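Local coordinates for protein ochratoxinase (Aspergillus niger, PDB 4C65) that hydrolyses the amide bond of the mycotoxin ochratoxin A with zinc, releasing phenylalanine, and acts as a carboxypeptidase that favours C-terminal aromatic residues, at residues Glu346-Val351 and Val404-Lys409; Gly323-Gly328 and Gly354-Leu359. All coordinates share one frame; numbering follows the deposited sequence.

How one helix of an amidohydrolase barrel can serve two neighbours is illustrated by contacts 1 and 2, whose centres lie about 16 Å apart. Helix 344-354 gives its middle to contact 1 and the turn at its C-terminal end to contact 2, and the chain then enters helix 358-365; a probable hydrogen bond from Met356 N to Ala350 O links the two contacts directly. Both contacts are partly buried and lie away from the zinc site. Contact 1 ties the helix to the loop before strand 411-416, through a buried apolar pair and a more exposed amide pair. Contact 2 sets the end of helix 304-327 against the turn that follows helix 344-354, and is entirely van der Waals packing.

Contact 1 (Glu346-Val351 and Val404-Lys409); sequences ELQFAV and VFQEPK
Leu347 and Phe405 make the apolar half of this contact, a small patch where helix 344-354 of the twisted TIM-barrel domain packs against a short 3-10 turn in the connection between strands 391-394 and 411-416. The methyl CD1 of Leu347 does the touching: it lies 3.7 Å from Phe405 CD2 and 4.2 Å from the ring centroid, 30° off the normal, an off-centre CH-pi contact on the CG-CD2 side of the ring. The two side chains cross at about a right angle. Leu347 also packs on Ala361 and Ala365 of helix 358-365, and Phe405 on Pro398, so the pair continues into further apolar packing.

The polar half is a single amide-to-amide hydrogen bond, from Gln406 NE2 to Gln348 OE1, 2.7 Å long and nearly straight at 168°. Gln348 reaches it with CG anti to its backbone N (chi1 174°) and an extended chain. The donor lies in the carbonyl plane of Gln348, and the two amides are nearly coplanar. Gln348 NE2 makes a weak bond to Glu352.

Apolar packing between buried residues and one directional bond between partly exposed ones are thus combined: the in-plane bond favours the orientation in which Gln348 presents its oxygen and Gln406 its NH2 group, while neither half brings a charge into the interface.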
loop_
_atom_site.group_PDB
_atom_site.type_symbol
_atom_site.label_atom_id
_atom_site.label_comp_id
_atom_site.label_asym_id
_atom_site.label_seq_id
_atom_site.Cartn_x
_atom_site.Cartn_y
_atom_site.Cartn_z
ATOM N N GLU A 346 -46.047 6.344 9.992
ATOM C CA GLU A 346 -46.205 5.598 8.761
ATOM C C GLU A 346 -47.563 4.890 8.734
ATOM O O GLU A 346 -48.152 4.702 7.650
ATOM C CB GLU A 346 -45.064 4.596 8.590
ATOM C CG GLU A 346 -44.958 4.000 7.199
ATOM C CD GLU A 346 -44.643 5.034 6.126
ATOM O OE1 GLU A 346 -44.125 6.117 6.446
ATOM O OE2 GLU A 346 -44.913 4.731 4.944
ATOM N N LEU A 347 -48.049 4.490 9.912
ATOM C CA LEU A 347 -49.379 3.884 10.002
ATOM C C LEU A 347 -50.443 4.920 9.646
ATOM O O LEU A 347 -51.382 4.618 8.914
ATOM C CB LEU A 347 -49.633 3.302 11.395
ATOM C CG LEU A 347 -48.898 1.995 11.694
ATOM C CD1 LEU A 347 -48.513 1.942 13.151
ATOM C CD2 LEU A 347 -49.724 0.778 11.337
ATOM N N GLN A 348 -50.285 6.123 10.174
ATOM C CA GLN A 348 -51.160 7.228 9.842
ATOM C C GLN A 348 -51.215 7.466 8.329
ATOM O O GLN A 348 -52.283 7.588 7.756
ATOM C CB GLN A 348 -50.686 8.486 10.543
ATOM C CG GLN A 348 -51.457 9.709 10.132
ATOM C CD GLN A 348 -51.095 10.939 10.936
ATOM O OE1 GLN A 348 -50.714 10.873 12.104
ATOM N NE2 GLN A 348 -51.311 12.091 10.332
ATOM N N PHE A 349 -50.053 7.452 7.682
ATOM C CA PHE A 349 -50.004 7.698 6.261
ATOM C C PHE A 349 -50.561 6.550 5.460
ATOM O O PHE A 349 -51.154 6.779 4.418
ATOM C CB PHE A 349 -48.580 8.048 5.800
ATOM C CG PHE A 349 -48.014 9.288 6.451
ATOM C CD1 PHE A 349 -48.778 10.433 6.578
ATOM C CD2 PHE A 349 -46.696 9.308 6.908
ATOM C CE1 PHE A 349 -48.253 11.566 7.162
ATOM C CE2 PHE A 349 -46.169 10.436 7.505
ATOM C CZ PHE A 349 -46.947 11.566 7.627
ATOM N N ALA A 350 -50.394 5.323 5.940
ATOM C CA ALA A 350 -51.019 4.172 5.297
ATOM C C ALA A 350 -52.540 4.349 5.185
ATOM O O ALA A 350 -53.147 4.031 4.153
ATOM C CB ALA A 350 -50.699 2.914 6.060
ATOM N N VAL A 351 -53.147 4.897 6.238
ATOM C CA VAL A 351 -54.575 5.153 6.250
ATOM C C VAL A 351 -54.909 6.420 5.468
ATOM O O VAL A 351 -55.671 6.379 4.508
ATOM C CB VAL A 351 -55.121 5.266 7.702
ATOM C CG1 VAL A 351 -56.587 5.679 7.720
ATOM C CG2 VAL A 351 -54.920 3.948 8.445
ATOM N N VAL A 404 -53.227 6.652 17.647
ATOM C CA VAL A 404 -53.003 6.207 19.018
ATOM C C VAL A 404 -51.556 5.738 19.219
ATOM O O VAL A 404 -50.943 6.016 20.255
ATOM C CB VAL A 404 -54.015 5.102 19.399
ATOM C CG1 VAL A 404 -53.574 4.377 20.656
ATOM C CG2 VAL A 404 -55.397 5.720 19.631
ATOM N N PHE A 405 -51.002 5.084 18.198
ATOM C CA PHE A 405 -49.624 4.607 18.234
ATOM C C PHE A 405 -48.581 5.720 18.409
ATOM O O PHE A 405 -47.448 5.458 18.775
ATOM C CB PHE A 405 -49.306 3.843 16.964
ATOM C CG PHE A 405 -50.079 2.581 16.805
ATOM C CD1 PHE A 405 -49.827 1.494 17.615
ATOM C CD2 PHE A 405 -51.037 2.467 15.819
ATOM C CE1 PHE A 405 -50.532 0.313 17.460
ATOM C CE2 PHE A 405 -51.752 1.292 15.657
ATOM C CZ PHE A 405 -51.503 0.216 16.483
ATOM N N GLN A 406 -48.960 6.963 18.155
ATOM C CA GLN A 406 -48.035 8.082 18.311
ATOM C C GLN A 406 -47.879 8.560 19.757
ATOM O O GLN A 406 -47.063 9.443 20.010
ATOM C CB GLN A 406 -48.443 9.245 17.399
ATOM C CG GLN A 406 -48.202 8.927 15.927
ATOM C CD GLN A 406 -48.876 9.913 15.020
ATOM O OE1 GLN A 406 -48.785 11.119 15.231
ATOM N NE2 GLN A 406 -49.581 9.418 14.021
ATOM N N GLU A 407 -48.652 8.006 20.685
ATOM C CA GLU A 407 -48.413 8.262 22.089
ATOM C C GLU A 407 -47.813 6.989 22.720
ATOM O O GLU A 407 -48.537 6.017 22.931
ATOM C CB GLU A 407 -49.697 8.703 22.781
ATOM C CG GLU A 407 -49.555 8.894 24.290
ATOM C CD GLU A 407 -48.350 9.748 24.711
ATOM O OE1 GLU A 407 -48.484 10.988 24.709
ATOM O OE2 GLU A 407 -47.280 9.184 25.061
ATOM N N PRO A 408 -46.478 6.985 23.019
ATOM C CA PRO A 408 -45.846 5.786 23.631
ATOM C C PRO A 408 -46.468 5.323 24.966
ATOM O O PRO A 408 -46.441 4.126 25.248
ATOM C CB PRO A 408 -44.387 6.211 23.877
ATOM C CG PRO A 408 -44.158 7.467 23.112
ATOM C CD PRO A 408 -45.501 8.075 22.794
ATOM N N LYS A 409 -47.028 6.256 25.749
ATOM C CA LYS A 409 -47.753 5.922 26.976
ATOM C C LYS A 409 -48.939 4.997 26.691
ATOM O O LYS A 409 -49.328 4.216 27.540
ATOM C CB LYS A 409 -48.309 7.160 27.681
ATOM C CG LYS A 409 -47.451 8.011 28.615
ATOM C CD LYS A 409 -48.362 8.619 29.678
ATOM C CE LYS A 409 -47.619 9.518 30.696
ATOM N NZ LYS A 409 -47.078 10.725 30.047
#

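Contact 2 (Gly323-Gly328 and Gly354-Leu359); sequences GAIKAG and GGMTPL
Ile325 projects from the last turn of helix 304-327 and meets the chain at Gly354 and Met356, with the methyl CD1 as the leading atom. With CG1 beside the backbone N and anti to the carbonyl carbon (chi1 -72°), and the chain extended at chi2, this methyl is carried over the backbone of Gly354. There Ile325 CD1 lies 3.3 Å from Gly354 O and 3.4 Å from Gly354 CA, the latter tighter than usual carbon packing. The methyl thus packs directly on the backbone of Gly354, which has no side chain.

Met356 lies across the CG1-CD1 branch of Ile325 at about a right angle. Its CG is 3.9 Å from Ile325 CD1, while its terminal CE comes within 3.9 Å of Ile325 CG1, so the extended thioether chain meets the branch at two points. Ile331 touches both residues, which places this packing of a helix end on an interhelical turn outside strand 331-332 of the parallel barrel sheet, away from the zinc site.

The turns on both sides are shaped by glycine. Gly328 ends helix 304-327 in a Schellman motif, Gly355 leaves helix 344-354 with positive phi, and Thr357 then N-caps helix 358-365, its OG1 accepting from Glu360 N. Shape complementarity, rather than polar pairing, therefore joins the two helix ends, with one methyl fitted closely against bare backbone.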
loop_
_atom_site.group_PDB
_atom_site.type_symbol
_atom_site.label_atom_id
_atom_site.label_comp_id
_atom_site.label_asym_id
_atom_site.label_seq_id
_atom_site.Cartn_x
_atom_site.Cartn_y
_atom_site.Cartn_z
ATOM N N GLY A 323 -52.433 3.069 -5.749
ATOM C CA GLY A 323 -52.722 2.096 -6.789
ATOM C C GLY A 323 -52.362 0.686 -6.363
ATOM O O GLY A 323 -53.102 -0.263 -6.644
ATOM N N ALA A 324 -51.239 0.554 -5.675
ATOM C CA ALA A 324 -50.778 -0.744 -5.224
ATOM C C ALA A 324 -51.687 -1.299 -4.148
ATOM O O ALA A 324 -51.902 -2.507 -4.075
ATOM C CB ALA A 324 -49.351 -0.656 -4.721
ATOM N N ILE A 325 -52.201 -0.425 -3.296
ATOM C CA ILE A 325 -53.139 -0.846 -2.256
ATOM C C ILE A 325 -54.422 -1.333 -2.927
ATOM O O ILE A 325 -54.907 -2.410 -2.611
ATOM C CB ILE A 325 -53.434 0.299 -1.266
ATOM C CG1 ILE A 325 -52.206 0.547 -0.392
ATOM C CG2 ILE A 325 -54.652 -0.017 -0.387
ATOM C CD1 ILE A 325 -52.173 1.913 0.267
ATOM N N LYS A 326 -54.927 -0.526 -3.862
ATOM C CA LYS A 326 -56.158 -0.799 -4.592
ATOM C C LYS A 326 -56.008 -2.095 -5.405
ATOM O O LYS A 326 -56.930 -2.904 -5.461
ATOM C CB LYS A 326 -56.550 0.442 -5.462
ATOM C CG LYS A 326 -57.621 1.298 -4.832
ATOM C CD LYS A 326 -58.314 2.142 -5.909
ATOM C CE LYS A 326 -59.143 3.356 -5.363
ATOM N NZ LYS A 326 -58.254 4.471 -4.898
ATOM N N ALA A 327 -54.832 -2.335 -5.969
ATOM C CA ALA A 327 -54.621 -3.523 -6.800
ATOM C C ALA A 327 -54.348 -4.789 -5.997
ATOM O O ALA A 327 -54.284 -5.875 -6.559
ATOM C CB ALA A 327 -53.478 -3.279 -7.769
ATOM N N GLY A 328 -54.177 -4.665 -4.695
ATOM C CA GLY A 328 -53.976 -5.833 -3.841
ATOM C C GLY A 328 -52.547 -6.355 -3.797
ATOM O O GLY A 328 -52.322 -7.503 -3.463
ATOM N N GLY A 354 -52.535 6.447 1.822
ATOM C CA GLY A 354 -52.664 5.229 1.034
ATOM C C GLY A 354 -54.100 4.817 0.813
ATOM O O GLY A 354 -54.442 4.290 -0.235
ATOM N N GLY A 355 -54.934 5.056 1.817
ATOM C CA GLY A 355 -56.327 4.663 1.768
ATOM C C GLY A 355 -56.598 3.307 2.400
ATOM O O GLY A 355 -57.660 2.716 2.176
ATOM N N MET A 356 -55.645 2.804 3.193
ATOM C CA MET A 356 -55.866 1.574 3.971
ATOM C C MET A 356 -56.880 1.798 5.078
ATOM O O MET A 356 -57.036 2.919 5.559
ATOM C CB MET A 356 -54.570 1.112 4.622
ATOM C CG MET A 356 -53.547 0.570 3.642
ATOM S SD MET A 356 -52.289 -0.373 4.505
ATOM C CE MET A 356 -51.145 -0.714 3.181
ATOM N N THR A 357 -57.584 0.742 5.462
ATOM C CA THR A 357 -58.338 0.758 6.715
ATOM C C THR A 357 -57.318 0.673 7.838
ATOM O O THR A 357 -56.203 0.201 7.626
ATOM C CB THR A 357 -59.315 -0.434 6.840
ATOM O OG1 THR A 357 -58.581 -1.658 6.738
ATOM C CG2 THR A 357 -60.386 -0.395 5.752
ATOM N N PRO A 358 -57.674 1.166 9.022
ATOM C CA PRO A 358 -56.769 0.963 10.136
ATOM C C PRO A 358 -56.363 -0.505 10.307
ATOM O O PRO A 358 -55.215 -0.790 10.619
ATOM C CB PRO A 358 -57.577 1.469 11.329
ATOM C CG PRO A 358 -58.464 2.530 10.752
ATOM C CD PRO A 358 -58.809 2.043 9.375
ATOM N N LEU A 359 -57.307 -1.420 10.097
ATOM C CA LEU A 359 -57.020 -2.850 10.226
ATOM C C LEU A 359 -56.006 -3.328 9.172
ATOM O O LEU A 359 -55.114 -4.129 9.476
ATOM C CB LEU A 359 -58.307 -3.668 10.136
ATOM C CG LEU A 359 -58.228 -5.141 10.530
ATOM C CD1 LEU A 359 -57.818 -5.306 11.981
ATOM C CD2 LEU A 359 -59.579 -5.767 10.291
#